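Local structure of vacuolar-sorting protein BRO1 (Saccharomyces cerevisiae, 1ZB1) at residues 158-163 and 344-349; 150-155 and 187-192; 259-264 and 307-312. The protein helps sort cargo into multivesicular bodies and recruits the deubiquitinase Doa4 to endosomes, and its Bro1 domain, described here, may bind Snf7. All blocks are in the same frame, centred on the assembly; numbering follows the deposited sequence.

Contact 1 (158-163 and 344-349)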
loop_
_atom_site.group_PDB
_atom_site.type_symbol
_atom_site.label_atom_id
_atom_site.label_comp_id
_atom_site.label_asym_id
_atom_site.label_seq_id
_atom_site.Cartn_x
_atom_site.Cartn_y
_atom_site.Cartn_z
ATOM N N CYS A 158 2.672 4.242 -5.958
ATOM C CA CYS A 158 4.093 4.470 -5.694
ATOM C C CYS A 158 4.911 3.174 -5.594
ATOM O O CYS A 158 5.995 3.076 -6.177
ATOM C CB CYS A 158 4.270 5.289 -4.409
ATOM S SG CYS A 158 3.608 6.979 -4.504
ATOM N N PHE A 159 4.411 2.191 -4.849
ATOM C CA PHE A 159 5.123 0.914 -4.711
ATOM C C PHE A 159 5.210 0.160 -6.036
ATOM O O PHE A 159 6.197 -0.531 -6.311
ATOM C CB PHE A 159 4.446 0.025 -3.668
ATOM C CG PHE A 159 4.734 0.431 -2.248
ATOM C CD1 PHE A 159 6.055 0.564 -1.806
ATOM C CD2 PHE A 159 3.696 0.643 -1.342
ATOM C CE1 PHE A 159 6.340 0.897 -0.483
ATOM C CE2 PHE A 159 3.971 0.977 -0.010
ATOM C CZ PHE A 159 5.301 1.103 0.420
ATOM N N GLU A 160 4.169 0.296 -6.848
ATOM C CA GLU A 160 4.117 -0.348 -8.153
ATOM C C GLU A 160 5.210 0.225 -9.058
ATOM O O GLU A 160 5.931 -0.522 -9.722
ATOM C CB GLU A 160 2.735 -0.126 -8.780
ATOM C CG GLU A 160 2.593 -0.647 -10.199
ATOM C CD GLU A 160 1.174 -0.510 -10.719
ATOM O OE1 GLU A 160 0.686 0.636 -10.841
ATOM O OE2 GLU A 160 0.546 -1.553 -10.999
ATOM N N TYR A 161 5.329 1.549 -9.078
ATOM C CA TYR A 161 6.342 2.223 -9.894
ATOM C C TYR A 161 7.739 1.800 -9.451
ATOM O O TYR A 161 8.633 1.590 -10.277
ATOM C CB TYR A 161 6.207 3.743 -9.763
ATOM C CG TYR A 161 7.214 4.524 -10.587
ATOM C CD1 TYR A 161 6.921 4.911 -11.895
ATOM C CD2 TYR A 161 8.460 4.870 -10.057
ATOM C CE1 TYR A 161 7.843 5.626 -12.655
ATOM C CE2 TYR A 161 9.391 5.580 -10.810
ATOM C CZ TYR A 161 9.073 5.958 -12.110
ATOM O OH TYR A 161 9.974 6.685 -12.857
ATOM N N LEU A 162 7.927 1.691 -8.141
ATOM C CA LEU A 162 9.207 1.268 -7.591
ATOM C C LEU A 162 9.577 -0.154 -8.051
ATOM O O LEU A 162 10.718 -0.413 -8.452
ATOM C CB LEU A 162 9.152 1.307 -6.058
ATOM C CG LEU A 162 9.241 2.696 -5.401
ATOM C CD1 LEU A 162 8.878 2.580 -3.928
ATOM C CD2 LEU A 162 10.653 3.268 -5.557
ATOM N N SER A 163 8.621 -1.074 -7.995
ATOM C CA SER A 163 8.912 -2.453 -8.387
ATOM C C SER A 163 9.215 -2.589 -9.871
ATOM O O SER A 163 10.009 -3.438 -10.270
ATOM C CB SER A 163 7.752 -3.384 -8.021
ATOM O OG SER A 163 6.634 -3.152 -8.853
ATOM N N ILE A 344 -10.725 -0.197 -7.280
ATOM C CA ILE A 344 -9.588 0.707 -7.160
ATOM C C ILE A 344 -8.843 0.964 -8.467
ATOM O O ILE A 344 -8.264 0.054 -9.062
ATOM C CB ILE A 344 -8.581 0.193 -6.081
ATOM C CG1 ILE A 344 -9.171 0.376 -4.679
ATOM C CG2 ILE A 344 -7.271 0.974 -6.154
ATOM C CD1 ILE A 344 -10.429 -0.380 -4.431
ATOM N N LYS A 345 -8.868 2.216 -8.903
ATOM C CA LYS A 345 -8.188 2.627 -10.124
ATOM C C LYS A 345 -6.989 3.474 -9.712
ATOM O O LYS A 345 -7.148 4.615 -9.281
ATOM C CB LYS A 345 -9.129 3.453 -11.005
ATOM C CG LYS A 345 -10.396 2.721 -11.431
ATOM C CD LYS A 345 -11.291 3.618 -12.278
ATOM C CE LYS A 345 -12.566 2.900 -12.707
ATOM N NZ LYS A 345 -13.418 3.762 -13.578
ATOM N N SER A 346 -5.792 2.918 -9.845
ATOM C CA SER A 346 -4.592 3.639 -9.448
ATOM C C SER A 346 -4.068 4.594 -10.511
ATOM O O SER A 346 -3.984 4.249 -11.691
ATOM C CB SER A 346 -3.479 2.662 -9.071
ATOM O OG SER A 346 -2.908 2.075 -10.228
ATOM N N PRO A 347 -3.715 5.817 -10.098
ATOM C CA PRO A 347 -3.188 6.830 -11.011
ATOM C C PRO A 347 -1.717 6.494 -11.229
ATOM O O PRO A 347 -1.173 5.639 -10.535
ATOM C CB PRO A 347 -3.385 8.115 -10.225
ATOM C CG PRO A 347 -3.086 7.671 -8.830
ATOM C CD PRO A 347 -3.826 6.353 -8.728
ATOM N N THR A 348 -1.065 7.131 -12.191
ATOM C CA THR A 348 0.352 6.834 -12.402
ATOM C C THR A 348 1.179 7.637 -11.400
ATOM O O THR A 348 0.720 8.667 -10.909
ATOM C CB THR A 348 0.809 7.216 -13.825
ATOM O OG1 THR A 348 0.498 8.591 -14.070
ATOM C CG2 THR A 348 0.122 6.336 -14.867
ATOM N N TRP A 349 2.378 7.154 -11.075
ATOM C CA TRP A 349 3.266 7.875 -10.159
ATOM C C TRP A 349 3.548 9.216 -10.825
ATOM O O TRP A 349 3.626 10.249 -10.162
ATOM C CB TRP A 349 4.587 7.113 -9.949
ATOM C CG TRP A 349 5.754 7.976 -9.456
ATOM C CD1 TRP A 349 6.991 8.085 -10.033
ATOM C CD2 TRP A 349 5.774 8.845 -8.308
ATOM N NE1 TRP A 349 7.779 8.970 -9.323
ATOM C CE2 TRP A 349 7.057 9.449 -8.261
ATOM C CE3 TRP A 349 4.833 9.176 -7.317
ATOM C CZ2 TRP A 349 7.423 10.363 -7.262
ATOM C CZ3 TRP A 349 5.201 10.091 -6.321
ATOM C CH2 TRP A 349 6.483 10.671 -6.306
HETATM O O HOH W 1 10.517 9.112 -11.353
#
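Tyr161 and Trp349 form a T-shaped (edge-to-face) pair. The edge of the indole points at the face of the phenol ring. Trp349 CD1 sits over the middle of that ring, 3.3 Å above its plane, and is 3.5 Å from Tyr161 CD2. The centroids of the Tyr161 ring and the five-membered ring of Trp349 lie 4.4 Å apart, and the planes meet at 54°, well short of perpendicular. Trp349 CB also packs against Tyr161 CB at 3.7 Å. Both residues have CG anti to the backbone N (chi1 -180° in Tyr161, 159° in Trp349), which carries each ring into the gap between the segments.

One turn back on the helix, Cys158 meets the other end of the indole. Its SG lies 3.8 Å from Trp349 CE3 and approaches the six-membered ring obliquely, a sulfur-aromatic contact. No direct hydrogen bond joins the two segments. A water instead links the polar atoms of the pair: it is 2.9 Å from Tyr161 OH and accepts a weak bond from Trp349 NE1. Glu160 approaches Ser346 loosely, with OE1 3.9 Å from OG.

Two bonds hold the backbone around Trp349. Thr348 is the N-cap of the helix that Trp349 begins, and its OG1 accepts a bond from Lys351 N. Pro347 O is bonded to Ser157 OG, which ties the loop to helix 146-165 just before Cys158.

The contact therefore fixes the start of helix 349-371 against helix 146-165 in the Bro1 domain. Tyr76 adds a second edge-to-face partner for Trp349. Helix 118-139 also packs on Cys158 through Ala130 and on Tyr161 through Leu126.

Contact 2 (150-155 and 187-192)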
loop_
_atom_site.group_PDB
_atom_site.type_symbol
_atom_site.label_atom_id
_atom_site.label_comp_id
_atom_site.label_asym_id
_atom_site.label_seq_id
_atom_site.Cartn_x
_atom_site.Cartn_y
_atom_site.Cartn_z
ATOM N N ALA A 150 -8.408 6.908 -0.888
ATOM C CA ALA A 150 -7.643 7.694 -1.852
ATOM C C ALA A 150 -6.136 7.652 -1.577
ATOM O O ALA A 150 -5.333 7.587 -2.505
ATOM C CB ALA A 150 -8.135 9.138 -1.847
ATOM N N ASN A 151 -5.757 7.697 -0.304
ATOM C CA ASN A 151 -4.345 7.667 0.056
ATOM C C ASN A 151 -3.722 6.273 -0.084
ATOM O O ASN A 151 -2.559 6.147 -0.464
ATOM C CB ASN A 151 -4.152 8.234 1.469
ATOM C CG ASN A 151 -4.082 9.761 1.471
ATOM O OD1 ASN A 151 -3.078 10.345 1.058
ATOM N ND2 ASN A 151 -5.157 10.411 1.914
ATOM N N LEU A 152 -4.486 5.228 0.212
ATOM C CA LEU A 152 -3.968 3.867 0.047
ATOM C C LEU A 152 -3.808 3.589 -1.450
ATOM O O LEU A 152 -2.920 2.845 -1.870
ATOM C CB LEU A 152 -4.920 2.847 0.674
ATOM C CG LEU A 152 -4.882 2.756 2.207
ATOM C CD1 LEU A 152 -6.039 1.907 2.704
ATOM C CD2 LEU A 152 -3.550 2.151 2.656
ATOM N N THR A 153 -4.674 4.197 -2.255
ATOM C CA THR A 153 -4.613 4.026 -3.699
ATOM C C THR A 153 -3.315 4.644 -4.219
ATOM O O THR A 153 -2.640 4.058 -5.073
ATOM C CB THR A 153 -5.841 4.686 -4.389
ATOM O OG1 THR A 153 -7.026 3.957 -4.034
ATOM C CG2 THR A 153 -5.687 4.678 -5.910
ATOM N N LYS A 154 -2.954 5.815 -3.700
ATOM C CA LYS A 154 -1.712 6.453 -4.131
ATOM C C LYS A 154 -0.499 5.645 -3.659
ATOM O O LYS A 154 0.494 5.520 -4.387
ATOM C CB LYS A 154 -1.637 7.899 -3.614
ATOM C CG LYS A 154 -2.581 8.849 -4.340
ATOM C CD LYS A 154 -2.513 10.255 -3.779
ATOM C CE LYS A 154 -3.407 11.202 -4.559
ATOM N NZ LYS A 154 -3.405 12.574 -3.963
ATOM N N ALA A 155 -0.568 5.090 -2.452
ATOM C CA ALA A 155 0.547 4.281 -1.949
ATOM C C ALA A 155 0.768 3.133 -2.930
ATOM O O ALA A 155 1.900 2.844 -3.317
ATOM C CB ALA A 155 0.233 3.734 -0.554
ATOM N N HIS A 187 -3.259 -2.178 -2.328
ATOM C CA HIS A 187 -4.408 -2.347 -3.209
ATOM C C HIS A 187 -5.499 -3.133 -2.467
ATOM O O HIS A 187 -6.674 -2.744 -2.460
ATOM C CB HIS A 187 -3.992 -3.094 -4.483
ATOM C CG HIS A 187 -5.071 -3.179 -5.518
ATOM N ND1 HIS A 187 -4.902 -3.840 -6.716
ATOM C CD2 HIS A 187 -6.335 -2.690 -5.532
ATOM C CE1 HIS A 187 -6.015 -3.758 -7.423
ATOM N NE2 HIS A 187 -6.900 -3.066 -6.728
ATOM N N ALA A 188 -5.105 -4.233 -1.834
ATOM C CA ALA A 188 -6.055 -5.056 -1.093
ATOM C C ALA A 188 -6.759 -4.255 0.001
ATOM O O ALA A 188 -7.977 -4.351 0.151
ATOM C CB ALA A 188 -5.346 -6.272 -0.480
ATOM N N GLU A 189 -5.996 -3.466 0.759
ATOM C CA GLU A 189 -6.572 -2.669 1.841
ATOM C C GLU A 189 -7.505 -1.581 1.319
ATOM O O GLU A 189 -8.537 -1.295 1.932
ATOM C CB GLU A 189 -5.474 -2.044 2.710
ATOM C CG GLU A 189 -4.628 -3.066 3.468
ATOM C CD GLU A 189 -3.642 -2.427 4.427
ATOM O OE1 GLU A 189 -3.209 -1.285 4.165
ATOM O OE2 GLU A 189 -3.286 -3.070 5.440
ATOM N N ALA A 190 -7.147 -0.971 0.191
ATOM C CA ALA A 190 -7.994 0.066 -0.389
ATOM C C ALA A 190 -9.358 -0.541 -0.757
ATOM O O ALA A 190 -10.406 0.024 -0.432
ATOM C CB ALA A 190 -7.325 0.665 -1.628
ATOM N N GLN A 191 -9.332 -1.689 -1.428
ATOM C CA GLN A 191 -10.555 -2.395 -1.832
ATOM C C GLN A 191 -11.360 -2.764 -0.583
ATOM O O GLN A 191 -12.576 -2.578 -0.533
ATOM C CB GLN A 191 -10.195 -3.670 -2.611
ATOM C CG GLN A 191 -11.385 -4.556 -3.043
ATOM C CD GLN A 191 -12.254 -3.909 -4.115
ATOM O OE1 GLN A 191 -11.796 -3.046 -4.858
ATOM N NE2 GLN A 191 -13.513 -4.343 -4.209
ATOM N N GLU A 192 -10.669 -3.283 0.427
ATOM C CA GLU A 192 -11.318 -3.668 1.675
ATOM C C GLU A 192 -12.058 -2.488 2.311
ATOM O O GLU A 192 -13.205 -2.629 2.749
ATOM C CB GLU A 192 -10.280 -4.235 2.648
ATOM C CG GLU A 192 -10.791 -4.436 4.062
ATOM C CD GLU A 192 -9.763 -5.096 4.966
ATOM O OE1 GLU A 192 -8.551 -4.852 4.786
ATOM O OE2 GLU A 192 -10.173 -5.847 5.872
#
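Leu152 of helix 146-165 packs against Ala190 and Glu189 of helix 176-198. Its CB meets Ala190 CB at 4.0 Å, at the point where the two backbones come nearest. CG lies anti to the carbonyl carbon (chi1 -76°), and the branch there sends the two methyls to different atoms. CD1 reaches the backbone of the partner helix, 4.0 Å from Ala190 N, and also touches Glu189 CB. CD2 ends against the carboxylate of Glu189, 3.8 Å from OE1. The Leu152 and Glu189 side chains cross at about a right angle.

Thr153 also touches the Ala190 methyl. Its OG1 is 4.1 Å from Ala190 CB, a packing contact; the hydroxyl is hydrogen-bonded to Ile149 O, one turn earlier. The buried Glu189 is also served from outside, its OE2 accepting a bond from Phe11 N. No hydrogen bond runs directly between the segments.

The small alanine lets the axes approach to 8.5 Å, and the helices run nearly antiparallel, at 161°. Ile344 lies against both Thr153 and Ala190, and Leu193 extends the packing on Leu152. This is the close packing of consecutive antiparallel helices, as in the helical hairpins of TPR-like folds, the clan to which the Bro1 domain belongs.

Contact 3 (259-264 and 307-312)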
loop_
_atom_site.group_PDB
_atom_site.type_symbol
_atom_site.label_atom_id
_atom_site.label_comp_id
_atom_site.label_asym_id
_atom_site.label_seq_id
_atom_site.Cartn_x
_atom_site.Cartn_y
_atom_site.Cartn_z
ATOM N N SER A 259 -18.603 -12.858 0.695
ATOM C CA SER A 259 -19.055 -12.828 -0.691
ATOM C C SER A 259 -20.157 -13.860 -0.937
ATOM O O SER A 259 -21.186 -13.556 -1.545
ATOM C CB SER A 259 -17.877 -13.108 -1.624
ATOM O OG SER A 259 -18.288 -13.056 -2.973
ATOM N N ALA A 260 -19.928 -15.083 -0.471
ATOM C CA ALA A 260 -20.894 -16.165 -0.631
ATOM C C ALA A 260 -22.182 -15.841 0.120
ATOM O O ALA A 260 -23.278 -16.099 -0.372
ATOM C CB ALA A 260 -20.301 -17.474 -0.117
ATOM N N TYR A 261 -22.041 -15.279 1.315
ATOM C CA TYR A 261 -23.189 -14.907 2.129
ATOM C C TYR A 261 -24.104 -13.944 1.373
ATOM O O TYR A 261 -25.300 -14.201 1.212
ATOM C CB TYR A 261 -22.714 -14.260 3.433
ATOM C CG TYR A 261 -23.798 -13.556 4.236
ATOM C CD1 TYR A 261 -24.934 -14.240 4.677
ATOM C CD2 TYR A 261 -23.675 -12.211 4.569
ATOM C CE1 TYR A 261 -25.914 -13.598 5.430
ATOM C CE2 TYR A 261 -24.645 -11.560 5.319
ATOM C CZ TYR A 261 -25.762 -12.259 5.747
ATOM O OH TYR A 261 -26.719 -11.612 6.490
ATOM N N TYR A 262 -23.541 -12.838 0.897
ATOM C CA TYR A 262 -24.350 -11.859 0.184
ATOM C C TYR A 262 -24.943 -12.392 -1.115
ATOM O O TYR A 262 -26.058 -12.025 -1.476
ATOM C CB TYR A 262 -23.546 -10.580 -0.043
ATOM C CG TYR A 262 -23.545 -9.704 1.186
ATOM C CD1 TYR A 262 -24.662 -8.936 1.513
ATOM C CD2 TYR A 262 -22.460 -9.696 2.063
ATOM C CE1 TYR A 262 -24.700 -8.183 2.680
ATOM C CE2 TYR A 262 -22.489 -8.952 3.232
ATOM C CZ TYR A 262 -23.610 -8.198 3.535
ATOM O OH TYR A 262 -23.646 -7.464 4.693
ATOM N N HIS A 263 -24.221 -13.265 -1.809
ATOM C CA HIS A 263 -24.753 -13.831 -3.041
ATOM C C HIS A 263 -25.942 -14.721 -2.671
ATOM O O HIS A 263 -26.889 -14.876 -3.448
ATOM C CB HIS A 263 -23.686 -14.649 -3.772
ATOM C CG HIS A 263 -24.170 -15.265 -5.047
ATOM N ND1 HIS A 263 -24.491 -16.601 -5.155
ATOM C CD2 HIS A 263 -24.413 -14.722 -6.264
ATOM C CE1 HIS A 263 -24.910 -16.854 -6.382
ATOM N NE2 HIS A 263 -24.873 -15.729 -7.075
ATOM N N GLY A 264 -25.883 -15.296 -1.473
ATOM C CA GLY A 264 -26.958 -16.150 -1.002
ATOM C C GLY A 264 -28.194 -15.322 -0.707
ATOM O O GLY A 264 -29.305 -15.717 -1.055
ATOM N N LYS A 307 -21.074 -15.819 12.717
ATOM C CA LYS A 307 -21.354 -17.249 12.634
ATOM C C LYS A 307 -22.826 -17.468 12.959
ATOM O O LYS A 307 -23.493 -18.286 12.328
ATOM C CB LYS A 307 -20.482 -18.028 13.626
ATOM C CG LYS A 307 -20.710 -19.537 13.626
ATOM C CD LYS A 307 -19.697 -20.232 14.535
ATOM C CE LYS A 307 -19.874 -21.747 14.560
ATOM N NZ LYS A 307 -21.097 -22.169 15.301
ATOM N N GLU A 308 -23.326 -16.723 13.943
ATOM C CA GLU A 308 -24.721 -16.825 14.351
ATOM C C GLU A 308 -25.648 -16.309 13.258
ATOM O O GLU A 308 -26.699 -16.893 12.996
ATOM C CB GLU A 308 -24.965 -16.031 15.636
ATOM C CG GLU A 308 -24.369 -16.665 16.877
ATOM C CD GLU A 308 -24.785 -15.951 18.147
ATOM O OE1 GLU A 308 -26.008 -15.804 18.373
ATOM O OE2 GLU A 308 -23.892 -15.537 18.919
ATOM N N THR A 309 -25.255 -15.208 12.628
ATOM C CA THR A 309 -26.049 -14.619 11.560
ATOM C C THR A 309 -26.240 -15.619 10.421
ATOM O O THR A 309 -27.336 -15.737 9.873
ATOM C CB THR A 309 -25.382 -13.341 11.016
ATOM O OG1 THR A 309 -25.335 -12.354 12.052
ATOM C CG2 THR A 309 -26.163 -12.790 9.832
ATOM N N LEU A 310 -25.178 -16.343 10.074
ATOM C CA LEU A 310 -25.250 -17.333 9.005
ATOM C C LEU A 310 -26.147 -18.502 9.371
ATOM O O LEU A 310 -27.038 -18.870 8.609
ATOM C CB LEU A 310 -23.860 -17.876 8.661
ATOM C CG LEU A 310 -22.887 -16.966 7.913
ATOM C CD1 LEU A 310 -21.611 -17.735 7.607
ATOM C CD2 LEU A 310 -23.526 -16.480 6.625
ATOM N N GLU A 311 -25.899 -19.096 10.533
ATOM C CA GLU A 311 -26.691 -20.233 10.980
ATOM C C GLU A 311 -28.162 -19.859 11.063
ATOM O O GLU A 311 -29.030 -20.613 10.627
ATOM C CB GLU A 311 -26.191 -20.728 12.341
ATOM C CG GLU A 311 -24.843 -21.433 12.266
ATOM C CD GLU A 311 -24.363 -21.954 13.612
ATOM O OE1 GLU A 311 -23.327 -22.653 13.633
ATOM O OE2 GLU A 311 -25.016 -21.664 14.639
ATOM N N LYS A 312 -28.430 -18.684 11.617
ATOM C CA LYS A 312 -29.789 -18.191 11.760
ATOM C C LYS A 312 -30.485 -18.177 10.398
ATOM O O LYS A 312 -31.586 -18.709 10.244
ATOM C CB LYS A 312 -29.750 -16.786 12.359
ATOM C CG LYS A 312 -31.010 -16.379 13.104
ATOM C CD LYS A 312 -30.693 -15.292 14.124
ATOM C CE LYS A 312 -29.629 -15.769 15.114
ATOM N NZ LYS A 312 -29.293 -14.754 16.155
#
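Tyr261 and Leu310 make the tight part of this contact. Leu310 CD2 lies 3.3 Å from Tyr261 CD1, a close approach for two carbons. The same methyl sits on the CD1 side of the ring and touches its neighbours more loosely, 3.8 Å from Tyr261 CG, 3.9 Å from Tyr261 CE1 and 4.0 Å from Tyr261 CB. It comes to the ring obliquely. Tyr261 has CG anti to the backbone N (chi1 167°), which sends the phenol out from helix 242-269 toward the other helix. From the opposite side of the gap, Leu310 brings one branch tip to the ring. Ser283 of helix 275-290 touches both residues and closes in on this part of the contact.

The two helices do not meet through their backbones here. The nearest CA atoms, those of Tyr261 and Leu310, are 7.6 Å apart, and the tyrosine ring spans the distance. Helix 303-322 is thus joined to helix 242-269 by side chains in the mainly helical Bro1 domain. The centre of the contact lies about 30 Å from the centre of the chain. Phe306, one turn before Leu310, adds an edge-to-face pair with Tyr261 and widens the apolar patch.

Toward the phenol oxygen the packing is looser. Thr309 CG2 is 3.6 Å from Tyr261 OH, and the two side chains cross at about a right angle. Both residues are partly exposed. No hydrogen bond links them: Thr309 OG1 is bonded to Gly305 O of its own helix, and the methyl is the group that meets the phenol. Lys307 and Glu311 take no part in the contact; Lys307 NZ and Glu311 OE1 form a salt bridge of 2.8 Å within their own helix.

In the fold
Helix 146-165, the first part of the chain used here, serves two contacts. Its 150-155 part pairs with 187-192 on helix 176-198, so contact 2 closes a short loop. The chain then runs through helices 208-230 and 242-269. Contact 3 closes its own loop between helices 242-269 and 303-322, in series with contact 2. The return to 344-349 closes contact 1, a far longer loop with contact 3 nested inside it, and ties helix 146-165 to the start of helix 349-371. Contacts 1 and 2 cross along the chain and touch in space through the loop that carries 344-349. Contact 3 stands apart, its centre about 35 Å from that of contact 1 and 26 Å from that of contact 2.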